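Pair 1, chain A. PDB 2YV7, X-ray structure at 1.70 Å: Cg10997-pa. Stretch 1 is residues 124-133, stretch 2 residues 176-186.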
# COMPACT_ATOMS: atom_id res chain seq x y z
N LEU A 124 2.80 -13.56 9.68
CA LEU A 124 2.00 -12.62 10.48
C LEU A 124 0.97 -11.87 9.65
O LEU A 124 -0.16 -11.68 10.06
CB LEU A 124 2.89 -11.64 11.24
CG LEU A 124 2.22 -10.52 12.06
CD1 LEU A 124 1.67 -11.17 13.33
CD2 LEU A 124 3.29 -9.47 12.40
N ILE A 125 1.39 -11.32 8.50
CA ILE A 125 0.48 -10.46 7.75
C ILE A 125 -0.29 -11.17 6.62
O ILE A 125 -1.17 -10.59 6.01
CB ILE A 125 1.21 -9.23 7.22
CG1 ILE A 125 2.28 -9.62 6.16
CG2 ILE A 125 1.89 -8.47 8.41
CD1 ILE A 125 2.98 -8.35 5.46
N GLU A 126 0.06 -12.42 6.34
CA GLU A 126 -0.58 -13.15 5.25
C GLU A 126 -2.10 -13.19 5.39
O GLU A 126 -2.63 -13.38 6.51
CB GLU A 126 -0.01 -14.57 5.19
CG GLU A 126 -0.42 -15.33 3.96
CD GLU A 126 0.32 -16.65 3.86
OE1 GLU A 126 0.56 -17.26 4.95
OE2 GLU A 126 0.68 -17.03 2.70
N ASN A 127 -2.80 -13.01 4.26
CA ASN A 127 -4.26 -13.17 4.18
C ASN A 127 -5.06 -12.09 4.92
O ASN A 127 -6.26 -12.20 5.13
CB ASN A 127 -4.69 -14.56 4.74
CG ASN A 127 -4.29 -15.74 3.83
OD1 ASN A 127 -3.94 -16.84 4.33
ND2 ASN A 127 -4.35 -15.54 2.52
N LEU A 128 -4.41 -10.99 5.28
CA LEU A 128 -5.11 -9.91 5.96
C LEU A 128 -6.18 -9.30 5.07
O LEU A 128 -7.36 -9.10 5.45
CB LEU A 128 -4.09 -8.86 6.44
CG LEU A 128 -4.68 -7.59 7.07
CD1 LEU A 128 -5.42 -8.03 8.36
CD2 LEU A 128 -3.58 -6.56 7.38
N TYR A 129 -5.81 -9.07 3.82
CA TYR A 129 -6.75 -8.46 2.92
C TYR A 129 -8.04 -9.26 2.62
O TYR A 129 -9.11 -8.65 2.60
CB TYR A 129 -6.07 -8.09 1.64
CG TYR A 129 -6.96 -7.22 0.80
CD1 TYR A 129 -7.44 -6.01 1.27
CD2 TYR A 129 -7.30 -7.62 -0.47
CE1 TYR A 129 -8.26 -5.21 0.45
CE2 TYR A 129 -8.10 -6.84 -1.29
CZ TYR A 129 -8.58 -5.66 -0.82
OH TYR A 129 -9.38 -4.89 -1.66
N VAL A 130 -7.97 -10.59 2.43
CA VAL A 130 -9.24 -11.29 2.20
C VAL A 130 -10.23 -11.10 3.39
O VAL A 130 -11.44 -11.00 3.20
CB VAL A 130 -9.03 -12.78 1.85
CG1 VAL A 130 -8.48 -13.47 3.00
CG2 VAL A 130 -10.33 -13.41 1.43
N LYS A 131 -9.69 -10.94 4.62
CA LYS A 131 -10.52 -10.71 5.76
C LYS A 131 -11.29 -9.39 5.64
O LYS A 131 -12.47 -9.36 6.02
CB LYS A 131 -9.71 -10.74 7.08
CG LYS A 131 -9.19 -12.20 7.29
CD LYS A 131 -8.34 -12.35 8.51
CE LYS A 131 -7.48 -13.67 8.32
NZ LYS A 131 -6.55 -13.85 9.45
N LEU A 132 -10.63 -8.35 5.13
CA LEU A 132 -11.32 -7.07 4.87
C LEU A 132 -12.35 -7.25 3.83
O LEU A 132 -13.51 -6.89 4.01
CB LEU A 132 -10.31 -5.96 4.49
CG LEU A 132 -11.03 -4.66 4.03
CD1 LEU A 132 -11.89 -4.04 5.12
CD2 LEU A 132 -10.03 -3.61 3.44
N LYS A 133 -11.98 -7.85 2.70
CA LYS A 133 -12.99 -8.15 1.69
C LYS A 133 -14.26 -8.83 2.19
O LYS A 133 -15.37 -8.43 1.83
CB LYS A 133 -12.36 -8.97 0.53
CG LYS A 133 -11.43 -8.09 -0.24
CD LYS A 133 -11.05 -8.67 -1.58
CE LYS A 133 -10.22 -9.90 -1.45
NZ LYS A 133 -9.30 -10.06 -2.65
N CYS A 176 5.50 -1.93 3.45
CA CYS A 176 4.85 -1.41 2.25
C CYS A 176 3.67 -2.29 1.82
O CYS A 176 2.73 -1.84 1.11
CB CYS A 176 5.90 -1.29 1.11
SG CYS A 176 7.28 -0.26 1.61
N GLU A 177 3.63 -3.57 2.25
CA GLU A 177 2.44 -4.40 2.01
C GLU A 177 1.36 -4.09 3.11
O GLU A 177 0.17 -4.07 2.81
CB GLU A 177 2.79 -5.90 2.14
CG GLU A 177 1.66 -6.84 1.73
CD GLU A 177 2.04 -8.31 1.83
OE1 GLU A 177 3.20 -8.69 1.42
OE2 GLU A 177 1.18 -9.08 2.29
N LEU A 178 1.79 -3.93 4.39
CA LEU A 178 0.84 -3.80 5.49
C LEU A 178 0.13 -2.44 5.48
O LEU A 178 -1.08 -2.36 5.68
CB LEU A 178 1.54 -4.02 6.83
CG LEU A 178 0.50 -3.94 8.02
CD1 LEU A 178 -0.65 -4.95 7.96
CD2 LEU A 178 1.38 -4.11 9.35
N MET A 179 0.92 -1.38 5.29
CA MET A 179 0.38 -0.01 5.50
C MET A 179 -0.78 0.29 4.56
O MET A 179 -1.84 0.80 5.03
CB MET A 179 1.53 1.01 5.45
CG MET A 179 2.49 0.85 6.63
SD MET A 179 3.89 2.01 6.45
CE MET A 179 4.60 1.87 8.05
N PRO A 180 -0.65 0.00 3.26
CA PRO A 180 -1.80 0.23 2.36
C PRO A 180 -3.06 -0.57 2.79
O PRO A 180 -4.17 -0.02 2.84
CB PRO A 180 -1.27 -0.20 0.98
CG PRO A 180 0.22 -0.03 1.05
CD PRO A 180 0.55 -0.45 2.48
N ARG A 181 -2.86 -1.81 3.29
CA ARG A 181 -4.08 -2.57 3.75
C ARG A 181 -4.68 -1.94 5.02
O ARG A 181 -5.86 -1.90 5.15
CB ARG A 181 -3.72 -4.06 3.96
CG ARG A 181 -3.43 -4.74 2.62
CD ARG A 181 -2.45 -5.94 2.82
NE ARG A 181 -2.47 -6.61 1.52
CZ ARG A 181 -1.80 -6.16 0.44
NH1 ARG A 181 -1.04 -5.08 0.53
NH2 ARG A 181 -1.90 -6.83 -0.72
N LEU A 182 -3.88 -1.42 5.96
CA LEU A 182 -4.41 -0.73 7.14
C LEU A 182 -5.23 0.49 6.74
O LEU A 182 -6.36 0.74 7.25
CB LEU A 182 -3.25 -0.32 8.06
CG LEU A 182 -2.52 -1.49 8.75
CD1 LEU A 182 -1.51 -0.88 9.65
CD2 LEU A 182 -3.59 -2.21 9.71
N GLN A 183 -4.76 1.19 5.74
CA GLN A 183 -5.52 2.34 5.25
C GLN A 183 -6.87 1.94 4.59
O GLN A 183 -7.88 2.58 4.92
CB GLN A 183 -4.63 3.16 4.27
CG GLN A 183 -5.33 4.50 3.90
CD GLN A 183 -5.31 5.53 5.06
OE1 GLN A 183 -4.82 5.25 6.13
NE2 GLN A 183 -5.84 6.76 4.80
N HIS A 184 -6.95 0.86 3.78
CA HIS A 184 -8.24 0.44 3.23
C HIS A 184 -9.14 -0.05 4.36
O HIS A 184 -10.31 0.19 4.37
CB HIS A 184 -8.01 -0.71 2.24
CG HIS A 184 -7.55 -0.28 0.88
ND1 HIS A 184 -6.47 0.58 0.69
CD2 HIS A 184 -7.92 -0.70 -0.35
CE1 HIS A 184 -6.30 0.76 -0.63
NE2 HIS A 184 -7.11 -0.06 -1.26
N ILE A 185 -8.56 -0.76 5.34
CA ILE A 185 -9.33 -1.19 6.53
C ILE A 185 -9.97 0.00 7.23
O ILE A 185 -11.19 -0.05 7.44
CB ILE A 185 -8.45 -1.99 7.51
CG1 ILE A 185 -8.16 -3.39 6.92
CG2 ILE A 185 -9.19 -2.22 8.84
CD1 ILE A 185 -7.02 -4.12 7.76
N ARG A 186 -9.20 1.05 7.51
CA ARG A 186 -9.72 2.24 8.19
C ARG A 186 -10.78 2.87 7.32
O ARG A 186 -11.91 3.09 7.78
CB ARG A 186 -8.63 3.27 8.47
CG ARG A 186 -7.61 2.87 9.51
CD ARG A 186 -6.87 4.10 10.00
NE ARG A 186 -7.74 5.04 10.73
CZ ARG A 186 -7.33 6.23 11.16
NH1 ARG A 186 -6.09 6.71 10.90
NH2 ARG A 186 -8.19 6.96 11.85
O HOH W 1 -0.91 -8.67 3.90
O HOH W 2 -3.27 -9.28 2.57

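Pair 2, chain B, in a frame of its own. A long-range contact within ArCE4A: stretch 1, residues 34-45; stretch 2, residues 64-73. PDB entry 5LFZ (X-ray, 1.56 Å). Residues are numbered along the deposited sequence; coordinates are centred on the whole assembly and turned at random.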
# COMPACT_ATOMS: atom_id res chain seq x y z
N GLY B 34 4.34 -5.26 5.37
CA GLY B 34 5.42 -4.74 6.18
C GLY B 34 4.89 -4.08 7.44
O GLY B 34 3.71 -4.20 7.76
N PRO B 35 5.77 -3.39 8.18
CA PRO B 35 7.21 -3.26 7.93
C PRO B 35 7.99 -4.53 8.28
O PRO B 35 7.50 -5.40 9.01
CB PRO B 35 7.61 -2.10 8.83
CG PRO B 35 6.61 -2.14 9.95
CD PRO B 35 5.33 -2.60 9.34
N GLY B 36 9.20 -4.62 7.75
CA GLY B 36 10.07 -5.74 8.04
C GLY B 36 11.51 -5.35 7.80
O GLY B 36 11.83 -4.17 7.69
N GLU B 37 12.38 -6.36 7.70
CA GLU B 37 13.81 -6.14 7.63
C GLU B 37 14.26 -5.48 6.33
O GLU B 37 15.39 -4.99 6.24
CB GLU B 37 14.55 -7.47 7.81
CG GLU B 37 14.27 -8.45 6.68
CD GLU B 37 14.70 -9.86 7.02
OE1 GLU B 37 15.90 -10.17 6.88
OE2 GLU B 37 13.82 -10.66 7.42
N TYR B 38 13.39 -5.45 5.33
CA TYR B 38 13.75 -4.86 4.04
C TYR B 38 13.17 -3.47 3.83
O TYR B 38 13.52 -2.79 2.87
CB TYR B 38 13.31 -5.77 2.89
CG TYR B 38 13.77 -7.20 3.02
CD1 TYR B 38 15.08 -7.55 2.74
CD2 TYR B 38 12.89 -8.20 3.42
CE1 TYR B 38 15.51 -8.87 2.86
CE2 TYR B 38 13.31 -9.51 3.54
CZ TYR B 38 14.62 -9.84 3.27
OH TYR B 38 15.03 -11.15 3.39
N THR B 39 12.30 -3.03 4.74
CA THR B 39 11.57 -1.79 4.54
C THR B 39 12.48 -0.56 4.45
O THR B 39 12.26 0.32 3.62
CB THR B 39 10.54 -1.58 5.67
OG1 THR B 39 9.72 -2.75 5.77
CG2 THR B 39 9.67 -0.36 5.37
N ASN B 40 13.50 -0.50 5.29
CA ASN B 40 14.39 0.66 5.24
C ASN B 40 15.22 0.73 3.96
O ASN B 40 15.45 1.82 3.43
CB ASN B 40 15.28 0.68 6.47
CG ASN B 40 14.56 1.24 7.67
OD1 ASN B 40 14.44 2.45 7.81
ND2 ASN B 40 14.04 0.36 8.51
N ARG B 41 15.66 -0.42 3.45
CA ARG B 41 16.36 -0.44 2.17
C ARG B 41 15.41 0.00 1.07
O ARG B 41 15.80 0.72 0.16
CB ARG B 41 16.91 -1.84 1.87
CG ARG B 41 18.13 -2.20 2.71
CD ARG B 41 18.39 -3.69 2.72
NE ARG B 41 18.78 -4.18 1.41
CZ ARG B 41 18.84 -5.46 1.08
NH1 ARG B 41 18.53 -6.38 1.99
NH2 ARG B 41 19.21 -5.83 -0.13
N LEU B 42 14.16 -0.42 1.19
CA LEU B 42 13.12 -0.03 0.25
C LEU B 42 12.92 1.49 0.28
O LEU B 42 12.85 2.14 -0.76
CB LEU B 42 11.83 -0.77 0.59
CG LEU B 42 10.59 -0.61 -0.27
CD1 LEU B 42 10.99 -0.66 -1.70
CD2 LEU B 42 9.61 -1.74 0.05
N LEU B 43 12.87 2.05 1.48
CA LEU B 43 12.70 3.49 1.64
C LEU B 43 13.92 4.24 1.12
O LEU B 43 13.79 5.33 0.57
CB LEU B 43 12.44 3.83 3.10
CG LEU B 43 11.08 3.44 3.67
CD1 LEU B 43 11.10 3.56 5.18
CD2 LEU B 43 10.00 4.34 3.10
N ASP B 44 15.10 3.66 1.32
CA ASP B 44 16.32 4.24 0.81
C ASP B 44 16.26 4.35 -0.71
O ASP B 44 16.58 5.40 -1.28
CB ASP B 44 17.55 3.42 1.22
CG ASP B 44 17.88 3.56 2.69
OD1 ASP B 44 17.36 4.49 3.36
OD2 ASP B 44 18.68 2.75 3.20
N GLU B 45 15.84 3.28 -1.37
CA GLU B 45 15.77 3.26 -2.83
C GLU B 45 14.73 4.25 -3.35
O GLU B 45 14.98 4.96 -4.32
CB GLU B 45 15.46 1.85 -3.35
CG GLU B 45 16.52 0.80 -3.03
CD GLU B 45 17.87 1.11 -3.66
OE1 GLU B 45 17.91 1.82 -4.69
OE2 GLU B 45 18.89 0.64 -3.11
N LYS B 64 7.03 -3.24 16.28
CA LYS B 64 8.47 -3.44 16.24
C LYS B 64 9.19 -2.36 15.44
O LYS B 64 10.41 -2.23 15.54
CB LYS B 64 8.80 -4.81 15.65
CG LYS B 64 8.18 -5.98 16.39
CD LYS B 64 8.55 -7.30 15.73
CE LYS B 64 7.98 -7.39 14.33
NZ LYS B 64 8.22 -8.72 13.71
N TYR B 65 8.45 -1.58 14.66
CA TYR B 65 9.07 -0.65 13.72
C TYR B 65 8.59 0.80 13.80
O TYR B 65 8.22 1.38 12.78
CB TYR B 65 8.83 -1.14 12.30
CG TYR B 65 9.70 -2.29 11.89
CD1 TYR B 65 9.31 -3.60 12.13
CD2 TYR B 65 10.91 -2.07 11.25
CE1 TYR B 65 10.10 -4.66 11.75
CE2 TYR B 65 11.71 -3.12 10.86
CZ TYR B 65 11.30 -4.41 11.12
OH TYR B 65 12.11 -5.45 10.73
N PRO B 66 8.63 1.41 15.00
CA PRO B 66 8.10 2.78 15.11
C PRO B 66 8.91 3.81 14.32
O PRO B 66 8.32 4.68 13.68
CB PRO B 66 8.18 3.06 16.61
CG PRO B 66 9.29 2.18 17.10
CD PRO B 66 9.16 0.93 16.29
N LYS B 67 10.24 3.72 14.35
CA LYS B 67 11.06 4.69 13.66
C LYS B 67 10.89 4.58 12.14
O LYS B 67 10.95 5.59 11.42
CB LYS B 67 12.53 4.53 14.06
CG LYS B 67 12.73 4.57 15.57
CD LYS B 67 14.18 4.42 15.97
CE LYS B 67 14.32 4.17 17.46
NZ LYS B 67 13.46 5.09 18.26
N THR B 68 10.68 3.36 11.66
CA THR B 68 10.48 3.14 10.23
C THR B 68 9.15 3.74 9.77
O THR B 68 9.07 4.29 8.67
CB THR B 68 10.55 1.63 9.89
OG1 THR B 68 11.83 1.13 10.29
CG2 THR B 68 10.38 1.40 8.40
N LEU B 69 8.11 3.67 10.60
CA LEU B 69 6.85 4.32 10.24
C LEU B 69 7.01 5.84 10.26
O LEU B 69 6.44 6.54 9.42
CB LEU B 69 5.71 3.88 11.16
CG LEU B 69 4.84 2.83 10.48
CD1 LEU B 69 5.59 1.50 10.38
CD2 LEU B 69 3.51 2.65 11.18
N LYS B 70 7.80 6.34 11.20
CA LYS B 70 8.07 7.77 11.22
C LYS B 70 8.79 8.18 9.93
O LYS B 70 8.55 9.28 9.42
CB LYS B 70 8.89 8.17 12.44
CG LYS B 70 8.11 8.13 13.75
CD LYS B 70 8.93 8.73 14.88
CE LYS B 70 8.29 8.44 16.23
NZ LYS B 70 8.30 6.98 16.53
N ARG B 71 9.65 7.31 9.40
CA ARG B 71 10.30 7.58 8.12
C ARG B 71 9.28 7.74 7.01
O ARG B 71 9.41 8.62 6.16
CB ARG B 71 11.27 6.46 7.73
CG ARG B 71 12.64 6.51 8.35
CD ARG B 71 13.60 5.61 7.58
NE ARG B 71 13.92 6.15 6.26
CZ ARG B 71 14.68 5.52 5.36
NH1 ARG B 71 15.21 4.34 5.64
NH2 ARG B 71 14.92 6.09 4.18
N MET B 72 8.27 6.88 7.01
CA MET B 72 7.25 6.93 5.97
C MET B 72 6.54 8.28 5.94
O MET B 72 6.33 8.86 4.87
CB MET B 72 6.23 5.81 6.17
CG MET B 72 6.84 4.42 6.00
SD MET B 72 5.67 3.11 6.39
CE MET B 72 6.65 1.68 5.95
N VAL B 73 6.17 8.77 7.12
CA VAL B 73 5.53 10.08 7.23
C VAL B 73 6.51 11.18 6.84
O VAL B 73 6.18 12.05 6.03
CB VAL B 73 5.00 10.32 8.65
CG1 VAL B 73 4.46 11.75 8.78
CG2 VAL B 73 3.92 9.29 8.99
O HOH W 3 14.10 3.72 10.16

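In both pairs a turn leads into a helix that runs beside a second helix in nearly the same direction. The interhelical angle is 12° in pair 1 and 19° in pair 2, the axes approach to 10.4 and 10.7 Å, and 14 central residues superpose with an RMSD of 0.9 Å. The turns occupy matching ground: a type II turn from Ile125(A) to Leu128(A) falls on a type I turn from Gly36(B) to Thr39(B). The second helices differ at their starts, since that of pair 1 is already under way at Leu178(A), whereas the matching Tyr65(B) is the N-cap residue of its helix.

Buried areas are similar, 521 and 566 Å², but the chemistry diverges. Pair 1 has no direct hydrogen bond between its stretches and relies on aliphatic packing. Leu128(A) points toward the second helix and places CD2 3.4 Å from CD1 of Leu178(A) and 4.2 Å from CD1 of Ile185(A). One turn later, CD2 of Leu132(A) lies 4.0 Å from CG1 of Ile185(A) and 3.7 Å from CB of His184(A). In pair 2 the shorter Thr39(B) replaces Leu128(A); its CG2 reaches CG2 of Thr68(B) at 3.6 Å and CE of Met72(B) at 3.7 Å. Leu43(B), the counterpart of Leu132(A), keeps the apolar role, with CD2 4.3 Å from CG of Met72(B), which matches Ile185(A).

The contrast is sharpest at the positions of Tyr129(A) and His184(A). Tyr129(A) offers Arg181(A) a van der Waals contact, CB to NE at 3.9 Å, while its counterpart Asn40(B) donates from ND2 to OG1 of Thr68(B) at 2.9 Å and accepts at OD1 from NH1 of Arg71(B) at 3.0 Å. Arg71(B), in the place of His184(A), also forms a salt bridge with Asp44(B), NH2 to OD1 at 3.0 Å. Both acceptors lie at the guanidinium edge, leaving one face to cover CB of Leu43(B).

Water supplies the polar links of pair 1. Water 1 donates to O of Ile125(A) at 2.9 Å and OE2 of Glu177(A) at 2.7 Å; water 2 accepts from N of Tyr129(A) at 2.8 Å and NE of Arg181(A) at 3.0 Å.

At the turn, Ile125(A) sets CG2 4.4 Å from CD1 of Leu178(A). Gly36(B) has no side chain to do this, and the aromatic ring of Tyr65(B) packs there instead, with N of Gly36(B) over one face and CB of Pro35(B) making a CH-pi contact 4.1 Å from the ring centroid.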